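Local atomic coordinates of dTDP-4-dehydrorhamnose 3,5-epimerase (Bacillus anthracis str. Ames, PDB entry 3RYK), a protein that catalyses epimerisation at the 3 and 5 positions of the sugar ring of dTDP-4-dehydrorhamnose, a step in dTDP-L-rhamnose biosynthesis. Residues A[30-35]-A[123-128]; A[105-110]-A[141-146]. All coordinates share one frame; numbering follows the deposited sequence.

In the fold
Contacts 1 and 2 share one sheet of the jelly-roll-like fold: strand 122-128, which carries half of contact 1, is the edge-side neighbour of strand 104-111 in contact 2. Tyr125 O lies 2.7 Å from Asp107 N, a probable hydrogen bond that joins them directly, and Ala35 CB packs on Ile109 CD1. Their chemistry differs with depth. Contact 1 is partly buried, buries 184 Å², and depends on side-chain packing and one water between the 30-35 turn and the strand. Contact 2, nearly three times as large at 536 Å², is buried pairing of adjacent strands, with six backbone hydrogen bonds and a histidine-carboxylate bond.

Contact 1: A[30-35]-A[123-128]; sequences TNFTDA and RGYILS
Asn31 sets ND2 over one face of the Arg123 guanidinium, near its CD and NE end, the amide and guanidinium planes being only 16° apart although the side chains cross at about a right angle. The nearest approach is Asn31 ND2 to Arg123 CD at 3.3 Å; ND2 also lies 3.5 Å from Arg123 NE, but both are donors, so the amide and the arginine meet by van der Waals contact, without a hydrogen bond. Beside it the Phe32 ring turns its edge to the aliphatic base of the arginine, with CZ 3.7 Å from Arg123 CB. The extended Arg123 chain, CG anti to the backbone N (chi1 -178°), carries CD and NE past the phenyl ring and up to the amide.

A water bridges the polar groups: it donates to Asn31 OD1 at 2.9 Å and is hydrogen-bonded to Tyr125 OH at 2.7 Å, with a weak third bond to Ala35 O. The phenol oxygen is thus linked indirectly to both ends of the turn.

Behind this first shell, Asn31 and Ala35 are paired through Asn31 N to Ala35 O and Ala35 N to Asn31 O, each 2.9 Å, which closes the turn and brings Asn31 and Ala35 together on the side facing the water. The charged end of Arg123 is held by a salt bridge to Glu29, and Asp34 forms another with Arg113. The contact therefore joins the turn between strands 26-31 and 35-45 of one sheet to strand 122-128 of the other, where Tyr125 also packs on Leu37, Leu135 and Ile109 between the two sheets.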
loop_
_atom_site.group_PDB
_atom_site.type_symbol
_atom_site.label_atom_id
_atom_site.label_comp_id
_atom_site.label_asym_id
_atom_site.label_seq_id
_atom_site.Cartn_x
_atom_site.Cartn_y
_atom_site.Cartn_z
ATOM N N THR A 30 -10.723 -12.970 -15.529
ATOM C CA THR A 30 -9.457 -12.994 -16.211
ATOM C C THR A 30 -9.759 -12.587 -17.647
ATOM O O THR A 30 -10.725 -13.062 -18.248
ATOM C CB THR A 30 -8.797 -14.392 -16.213
ATOM O OG1 THR A 30 -8.604 -14.862 -14.869
ATOM C CG2 THR A 30 -7.452 -14.345 -16.931
ATOM N N ASN A 31 -8.955 -11.675 -18.183
ATOM C CA ASN A 31 -9.119 -11.220 -19.546
ATOM C C ASN A 31 -7.764 -11.150 -20.245
ATOM O O ASN A 31 -6.727 -10.971 -19.618
ATOM C CB ASN A 31 -9.831 -9.858 -19.668
ATOM C CG ASN A 31 -11.242 -9.856 -19.095
ATOM O OD1 ASN A 31 -11.439 -9.911 -17.888
ATOM N ND2 ASN A 31 -12.229 -9.681 -19.970
ATOM N N PHE A 32 -7.794 -11.319 -21.556
ATOM C CA PHE A 32 -6.607 -11.263 -22.383
ATOM C C PHE A 32 -5.559 -12.254 -21.881
ATOM O O PHE A 32 -4.372 -11.962 -21.863
ATOM C CB PHE A 32 -6.086 -9.817 -22.436
ATOM C CG PHE A 32 -7.197 -8.812 -22.534
ATOM C CD1 PHE A 32 -8.091 -8.853 -23.580
ATOM C CD2 PHE A 32 -7.334 -7.813 -21.584
ATOM C CE1 PHE A 32 -9.140 -7.948 -23.654
ATOM C CE2 PHE A 32 -8.372 -6.884 -21.668
ATOM C CZ PHE A 32 -9.273 -6.959 -22.698
ATOM N N THR A 33 -6.050 -13.415 -21.432
ATOM C CA THR A 33 -5.252 -14.533 -20.923
ATOM C C THR A 33 -4.616 -14.373 -19.542
ATOM O O THR A 33 -4.781 -15.254 -18.687
ATOM C CB THR A 33 -4.128 -14.954 -21.939
ATOM O OG1 THR A 33 -4.687 -15.137 -23.250
ATOM C CG2 THR A 33 -3.446 -16.248 -21.499
ATOM N N ASP A 34 -3.928 -13.253 -19.336
ATOM C CA ASP A 34 -3.191 -12.942 -18.111
ATOM C C ASP A 34 -3.676 -11.799 -17.195
ATOM O O ASP A 34 -3.223 -11.725 -16.061
ATOM C CB ASP A 34 -1.763 -12.631 -18.569
ATOM C CG ASP A 34 -1.115 -13.812 -19.302
ATOM O OD1 ASP A 34 -1.139 -14.961 -18.780
ATOM O OD2 ASP A 34 -0.535 -13.576 -20.380
ATOM N N ALA A 35 -4.543 -10.906 -17.675
ATOM C CA ALA A 35 -5.039 -9.791 -16.839
ATOM C C ALA A 35 -6.036 -10.350 -15.831
ATOM O O ALA A 35 -6.935 -11.075 -16.201
ATOM C CB ALA A 35 -5.672 -8.698 -17.677
ATOM N N ARG A 123 -9.988 -3.047 -21.879
ATOM C CA ARG A 123 -11.072 -3.270 -20.929
ATOM C C ARG A 123 -11.028 -2.230 -19.818
ATOM O O ARG A 123 -9.957 -1.907 -19.296
ATOM C CB ARG A 123 -11.092 -4.699 -20.390
ATOM C CG ARG A 123 -12.258 -5.001 -19.420
ATOM C CD ARG A 123 -12.409 -6.508 -19.228
ATOM N NE ARG A 123 -13.534 -6.881 -18.364
ATOM C CZ ARG A 123 -14.801 -6.967 -18.767
ATOM N NH1 ARG A 123 -15.137 -6.648 -20.012
ATOM N NH2 ARG A 123 -15.757 -7.328 -17.904
ATOM N N GLY A 124 -12.210 -1.711 -19.503
ATOM C CA GLY A 124 -12.411 -0.699 -18.468
ATOM C C GLY A 124 -12.962 -1.286 -17.177
ATOM O O GLY A 124 -14.049 -1.871 -17.179
ATOM N N TYR A 125 -12.219 -1.111 -16.080
ATOM C CA TYR A 125 -12.597 -1.631 -14.758
ATOM C C TYR A 125 -12.758 -0.509 -13.732
ATOM O O TYR A 125 -12.018 0.499 -13.752
ATOM C CB TYR A 125 -11.459 -2.480 -14.202
ATOM C CG TYR A 125 -10.909 -3.553 -15.092
ATOM C CD1 TYR A 125 -11.326 -4.871 -14.977
ATOM C CD2 TYR A 125 -9.937 -3.261 -16.026
ATOM C CE1 TYR A 125 -10.789 -5.868 -15.772
ATOM C CE2 TYR A 125 -9.403 -4.238 -16.834
ATOM C CZ TYR A 125 -9.831 -5.550 -16.702
ATOM O OH TYR A 125 -9.283 -6.527 -17.502
ATOM N N ILE A 126 -13.703 -0.688 -12.816
ATOM C CA ILE A 126 -13.942 0.289 -11.768
ATOM C C ILE A 126 -13.311 -0.267 -10.498
ATOM O O ILE A 126 -13.784 -1.286 -9.971
ATOM C CB ILE A 126 -15.448 0.612 -11.547
ATOM C CG1 ILE A 126 -16.079 1.261 -12.796
ATOM C CG2 ILE A 126 -15.624 1.515 -10.352
ATOM C CD1 ILE A 126 -17.591 1.518 -12.680
ATOM N N LEU A 127 -12.264 0.407 -10.034
ATOM C CA LEU A 127 -11.523 0.061 -8.844
ATOM C C LEU A 127 -11.809 1.183 -7.843
ATOM O O LEU A 127 -11.733 2.383 -8.168
ATOM C CB LEU A 127 -10.035 -0.073 -9.160
ATOM C CG LEU A 127 -9.690 -1.049 -10.301
ATOM C CD1 LEU A 127 -8.181 -1.166 -10.535
ATOM C CD2 LEU A 127 -10.293 -2.422 -10.025
ATOM N N SER A 128 -12.170 0.814 -6.622
ATOM C CA SER A 128 -12.480 1.815 -5.611
ATOM C C SER A 128 -12.069 1.444 -4.188
ATOM O O SER A 128 -11.690 0.304 -3.897
ATOM C CB SER A 128 -13.970 2.117 -5.639
ATOM O OG SER A 128 -14.710 0.964 -5.206
HETATM O O HOH W 1 -9.256 -8.881 -16.250
#

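Contact 2: A[105-110]-A[141-146]; sequences IYDVIV and FAHGFC
Asp107 and His143 both set CG anti to the backbone N (chi1 -171° and 166°), and from a diagonal position across the strands their ends converge on one face of the sheet. His143 NE2 donates to Asp107 OD2 at 2.7 Å, on the syn side of the carboxylate and close to the ring plane, with an N-H...O angle of 146°. This buried bond restrains rotation of the imidazole. His143 CE1 lies at the edge of the Phe145 ring, in its plane.

Ile105 CG2 packs 3.9 Å from Phe145 CD1, and separately Ile109 CD1 reaches Phe141 CD1 at 4.1 Å. On the opposite face, Val110 and Ala142 meet CB to CB at 4.0 Å.

The backbones run antiparallel, their axes 4.6 Å apart. Tyr106-Cys146, Val108-Gly144 and Val110-Ala142 are the hydrogen-bonded pairs, each with two N-H...O bonds; Gly144 N to Val108 O is the longest at 3.2 Å.

This is antiparallel pairing in the middle of the five-stranded sheet of the jelly-roll-like fold, with the Phe145 side chain about 9 Å from the bound pyrophosphate. Strand 104-111 lies between 122-128 and 141-147, and 141-147 continues the pairing to strand 82-88, while His143 reaches Lys96 and Ile98 on strand 96-100 of the other sheet.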
loop_
_atom_site.group_PDB
_atom_site.type_symbol
_atom_site.label_atom_id
_atom_site.label_comp_id
_atom_site.label_asym_id
_atom_site.label_seq_id
_atom_site.Cartn_x
_atom_site.Cartn_y
_atom_site.Cartn_z
ATOM N N ILE A 105 -11.660 5.011 -9.431
ATOM C CA ILE A 105 -11.149 5.248 -10.766
ATOM C C ILE A 105 -11.726 4.275 -11.784
ATOM O O ILE A 105 -12.237 3.207 -11.429
ATOM C CB ILE A 105 -9.592 5.037 -10.802
ATOM C CG1 ILE A 105 -9.216 3.536 -10.672
ATOM C CG2 ILE A 105 -8.908 5.878 -9.763
ATOM C CD1 ILE A 105 -7.715 3.257 -10.520
ATOM N N TYR A 106 -11.682 4.692 -13.038
ATOM C CA TYR A 106 -12.089 3.886 -14.190
ATOM C C TYR A 106 -10.734 3.592 -14.781
ATOM O O TYR A 106 -10.092 4.496 -15.322
ATOM C CB TYR A 106 -13.013 4.631 -15.137
ATOM C CG TYR A 106 -13.241 3.973 -16.496
ATOM C CD1 TYR A 106 -14.044 2.850 -16.642
ATOM C CD2 TYR A 106 -12.703 4.538 -17.652
ATOM C CE1 TYR A 106 -14.262 2.281 -17.901
ATOM C CE2 TYR A 106 -12.925 3.984 -18.924
ATOM C CZ TYR A 106 -13.699 2.858 -19.046
ATOM O OH TYR A 106 -13.908 2.324 -20.317
ATOM N N ASP A 107 -10.287 2.349 -14.657
ATOM C CA ASP A 107 -8.996 1.918 -15.130
ATOM C C ASP A 107 -9.071 1.133 -16.428
ATOM O O ASP A 107 -9.883 0.212 -16.573
ATOM C CB ASP A 107 -8.370 1.116 -13.999
ATOM C CG ASP A 107 -6.931 0.777 -14.243
ATOM O OD1 ASP A 107 -6.583 0.119 -15.252
ATOM O OD2 ASP A 107 -6.137 1.159 -13.363
ATOM N N VAL A 108 -8.198 1.485 -17.368
ATOM C CA VAL A 108 -8.179 0.837 -18.655
ATOM C C VAL A 108 -6.833 0.178 -18.918
ATOM O O VAL A 108 -5.790 0.701 -18.503
ATOM C CB VAL A 108 -8.370 1.871 -19.795
ATOM C CG1 VAL A 108 -8.114 1.228 -21.191
ATOM C CG2 VAL A 108 -9.747 2.527 -19.719
ATOM N N ILE A 109 -6.875 -0.976 -19.571
ATOM C CA ILE A 109 -5.663 -1.692 -19.938
ATOM C C ILE A 109 -5.848 -2.058 -21.396
ATOM O O ILE A 109 -6.964 -2.353 -21.822
ATOM C CB ILE A 109 -5.298 -2.943 -19.053
ATOM C CG1 ILE A 109 -6.252 -4.117 -19.261
ATOM C CG2 ILE A 109 -5.206 -2.547 -17.583
ATOM C CD1 ILE A 109 -5.894 -5.312 -18.407
ATOM N N VAL A 110 -4.755 -1.991 -22.158
ATOM C CA VAL A 110 -4.758 -2.306 -23.581
ATOM C C VAL A 110 -3.677 -3.367 -23.863
ATOM O O VAL A 110 -2.533 -3.218 -23.435
ATOM C CB VAL A 110 -4.423 -1.040 -24.409
ATOM C CG1 VAL A 110 -4.665 -1.324 -25.902
ATOM C CG2 VAL A 110 -5.262 0.168 -23.960
ATOM N N PHE A 141 1.253 -4.625 -21.820
ATOM C CA PHE A 141 0.026 -3.835 -21.744
ATOM C C PHE A 141 0.254 -2.364 -21.427
ATOM O O PHE A 141 1.241 -1.997 -20.768
ATOM C CB PHE A 141 -0.898 -4.377 -20.626
ATOM C CG PHE A 141 -1.588 -5.673 -20.954
ATOM C CD1 PHE A 141 -2.953 -5.689 -21.249
ATOM C CD2 PHE A 141 -0.887 -6.861 -21.007
ATOM C CE1 PHE A 141 -3.615 -6.874 -21.561
ATOM C CE2 PHE A 141 -1.531 -8.053 -21.321
ATOM C CZ PHE A 141 -2.897 -8.060 -21.602
ATOM N N ALA A 142 -0.669 -1.528 -21.909
ATOM C CA ALA A 142 -0.657 -0.102 -21.654
ATOM C C ALA A 142 -1.645 -0.017 -20.495
ATOM O O ALA A 142 -2.619 -0.805 -20.442
ATOM C CB ALA A 142 -1.153 0.686 -22.828
ATOM N N HIS A 143 -1.394 0.907 -19.577
ATOM C CA HIS A 143 -2.228 1.118 -18.396
ATOM C C HIS A 143 -2.413 2.574 -18.040
ATOM O O HIS A 143 -1.438 3.356 -17.999
ATOM C CB HIS A 143 -1.631 0.443 -17.161
ATOM C CG HIS A 143 -2.264 0.897 -15.880
ATOM N ND1 HIS A 143 -1.680 1.827 -15.045
ATOM C CD2 HIS A 143 -3.460 0.597 -15.325
ATOM C CE1 HIS A 143 -2.476 2.062 -14.019
ATOM N NE2 HIS A 143 -3.567 1.335 -14.168
ATOM N N GLY A 144 -3.662 2.929 -17.744
ATOM C CA GLY A 144 -4.018 4.283 -17.356
ATOM C C GLY A 144 -5.339 4.297 -16.633
ATOM O O GLY A 144 -6.031 3.268 -16.584
ATOM N N PHE A 145 -5.689 5.445 -16.063
ATOM C CA PHE A 145 -6.955 5.568 -15.350
ATOM C C PHE A 145 -7.503 6.993 -15.280
ATOM O O PHE A 145 -6.770 7.981 -15.486
ATOM C CB PHE A 145 -6.830 4.992 -13.937
ATOM C CG PHE A 145 -5.837 5.717 -13.056
ATOM C CD1 PHE A 145 -6.221 6.856 -12.346
ATOM C CD2 PHE A 145 -4.557 5.239 -12.893
ATOM C CE1 PHE A 145 -5.327 7.518 -11.513
ATOM C CE2 PHE A 145 -3.652 5.892 -12.047
ATOM C CZ PHE A 145 -4.042 7.033 -11.363
ATOM N N CYS A 146 -8.798 7.082 -14.989
ATOM C CA CYS A 146 -9.513 8.356 -14.845
ATOM C C CYS A 146 -10.124 8.367 -13.458
ATOM O O CYS A 146 -10.889 7.461 -13.104
ATOM C CB CYS A 146 -10.610 8.512 -15.906
ATOM S SG CYS A 146 -11.485 10.101 -15.890
#